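Local coordinates for leucyl-tRNA synthetase subunit alpha (Aquifex aeolicus, PDB 3PZ5), which is the isolated CP1 editing domain of a leucine–tRNA ligase, which probably hydrolyses wrongly charged tRNA(Leu) to keep leucine attachment accurate, at residues A[70-73]-A[74-78]. The protein carries 1 engineered substitution. Numbering follows the deposited sequence.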
loop_
_atom_site.group_PDB
_atom_site.type_symbol
_atom_site.label_atom_id
_atom_site.label_comp_id
_atom_site.label_asym_id
_atom_site.label_seq_id
_atom_site.Cartn_x
_atom_site.Cartn_y
_atom_site.Cartn_z
ATOM N N GLU A 70 16.414 -11.179 -2.376
ATOM C CA GLU A 70 16.435 -12.609 -2.064
ATOM C C GLU A 70 16.939 -12.875 -0.630
ATOM O O GLU A 70 16.449 -13.783 0.041
ATOM C CB GLU A 70 17.272 -13.371 -3.105
ATOM C CG GLU A 70 17.160 -14.908 -3.057
ATOM C CD GLU A 70 16.012 -15.492 -3.903
ATOM O OE1 GLU A 70 15.354 -14.740 -4.661
ATOM O OE2 GLU A 70 15.773 -16.723 -3.809
ATOM N N ASN A 71 17.898 -12.070 -0.165
ATOM C CA ASN A 71 18.392 -12.145 1.216
ATOM C C ASN A 71 17.360 -11.731 2.257
ATOM O O ASN A 71 17.311 -12.294 3.353
ATOM C CB ASN A 71 19.652 -11.297 1.393
ATOM C CG ASN A 71 20.924 -12.060 1.071
ATOM O OD1 ASN A 71 20.897 -13.093 0.394
ATOM N ND2 ASN A 71 22.051 -11.552 1.557
ATOM N N PHE A 72 16.552 -10.732 1.908
ATOM C CA PHE A 72 15.465 -10.267 2.762
ATOM C C PHE A 72 14.406 -11.358 2.915
ATOM O O PHE A 72 14.025 -11.699 4.033
ATOM C CB PHE A 72 14.864 -8.969 2.195
ATOM C CG PHE A 72 13.601 -8.516 2.884
ATOM C CD1 PHE A 72 13.655 -7.841 4.099
ATOM C CD2 PHE A 72 12.357 -8.749 2.305
ATOM C CE1 PHE A 72 12.485 -7.412 4.730
ATOM C CE2 PHE A 72 11.184 -8.326 2.934
ATOM C CZ PHE A 72 11.250 -7.660 4.146
ATOM N N VAL A 73 13.956 -11.905 1.786
ATOM C CA VAL A 73 12.950 -12.973 1.753
ATOM C C VAL A 73 13.386 -14.181 2.580
ATOM O O VAL A 73 12.640 -14.640 3.447
ATOM C CB VAL A 73 12.630 -13.406 0.297
ATOM C CG1 VAL A 73 11.728 -14.640 0.267
ATOM C CG2 VAL A 73 11.990 -12.257 -0.468
ATOM N N GLU A 74 14.599 -14.666 2.305
ATOM C CA GLU A 74 15.213 -15.793 3.021
ATOM C C GLU A 74 15.255 -15.591 4.541
ATOM O O GLU A 74 14.875 -16.484 5.297
ATOM C CB GLU A 74 16.607 -16.103 2.431
ATOM C CG GLU A 74 17.677 -16.639 3.402
ATOM C CD GLU A 74 18.752 -15.602 3.736
ATOM O OE1 GLU A 74 19.515 -15.209 2.821
ATOM O OE2 GLU A 74 18.849 -15.186 4.915
ATOM N N LYS A 75 15.701 -14.412 4.971
ATOM C CA LYS A 75 15.777 -14.063 6.388
ATOM C C LYS A 75 14.384 -14.013 7.026
ATOM O O LYS A 75 14.192 -14.439 8.168
ATOM C CB LYS A 75 16.489 -12.718 6.546
ATOM C CG LYS A 75 16.492 -12.144 7.955
ATOM C CD LYS A 75 16.864 -10.671 7.940
ATOM C CE LYS A 75 16.743 -10.049 9.324
ATOM N NZ LYS A 75 17.156 -8.615 9.332
ATOM N N MET A 76 13.420 -13.504 6.266
ATOM C CA MET A 76 12.068 -13.274 6.758
ATOM C C MET A 76 11.239 -14.560 6.832
ATOM O O MET A 76 10.263 -14.629 7.581
ATOM C CB MET A 76 11.381 -12.230 5.875
ATOM C CG MET A 76 10.540 -11.202 6.617
ATOM S SD MET A 76 11.374 -10.204 7.877
ATOM C CE MET A 76 12.858 -9.649 7.047
ATOM N N LYS A 77 11.631 -15.570 6.056
ATOM C CA LYS A 77 10.973 -16.883 6.089
ATOM C C LYS A 77 11.250 -17.636 7.391
ATOM O O LYS A 77 10.379 -18.330 7.909
ATOM C CB LYS A 77 11.378 -17.737 4.880
ATOM C CG LYS A 77 10.607 -17.407 3.608
ATOM C CD LYS A 77 10.946 -18.358 2.469
ATOM C CE LYS A 77 10.121 -18.041 1.225
ATOM N NZ LYS A 77 10.346 -19.023 0.125
ATOM N N LYS A 78 12.462 -17.480 7.916
ATOM C CA LYS A 78 12.869 -18.120 9.170
ATOM C C LYS A 78 12.223 -17.476 10.401
ATOM O O LYS A 78 12.136 -18.100 11.462
ATOM C CB LYS A 78 14.396 -18.093 9.312
ATOM C CG LYS A 78 15.135 -18.957 8.300
ATOM C CD LYS A 78 16.635 -18.776 8.418
ATOM C CE LYS A 78 17.372 -19.741 7.502
ATOM N NZ LYS A 78 18.850 -19.633 7.648
#
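The Phe-72 ring receives the end of Met-76 obliquely, neither flat over a face nor square to an edge. Met-76 SD stands 5.0 Å from the ring centroid, 36° off the ring normal, which identifies a Met-aromatic contact one helical turn apart. The methyl does the touching: CE comes nearest to Phe-72 CE1, at 3.2 Å, with CD1 next. The torsions account for the approach. Phe-72 sends CG anti to its own nitrogen (chi1 171°), while the thioether chain of Met-76 bends at both chi2 and chi3, folding CE back to the ring.

The other flat groups, the Asn-71 amide and the Glu-74 carboxylate, run side by side in the same direction with their planes 60° apart. Their oxygens as modelled, Asn-71 OD1 and Glu-74 OE1, are 3.5 Å from each other. Elsewhere, Val-73 and Lys-77 lie alongside each other, with CG1 of the valine 3.9 Å from CE of the lysine.

Four i to i+4 backbone bonds run behind the pairs Phe-72/Met-76 and Val-73/Lys-77; Asn-71 and Glu-74 are three residues apart. Glu-74 N donates to Glu-70 O at 3.1 Å, a nearly straight bond, and Lys-75 N to Asn-71 O likewise at 3.1 Å. Met-76 N reaches Phe-72 O at 2.9 Å, joining the backbones of the Met-aromatic pair, and Lys-77 N bonds to Val-73 O.

This local contact belongs to helix 66-78 of the editing domain; the centre of the contact lies about 21 Å from the centre of the chain. Its two buried side chains face inward: Phe-72 and Met-76 both touch Pro-46, in the loop following strand 41-44, and Met-76 also meets Asn-114, just beyond strand 107-113. From the exposed Lys-75, NZ forms a salt bridge to Glu-91, immediately before strand 92-100.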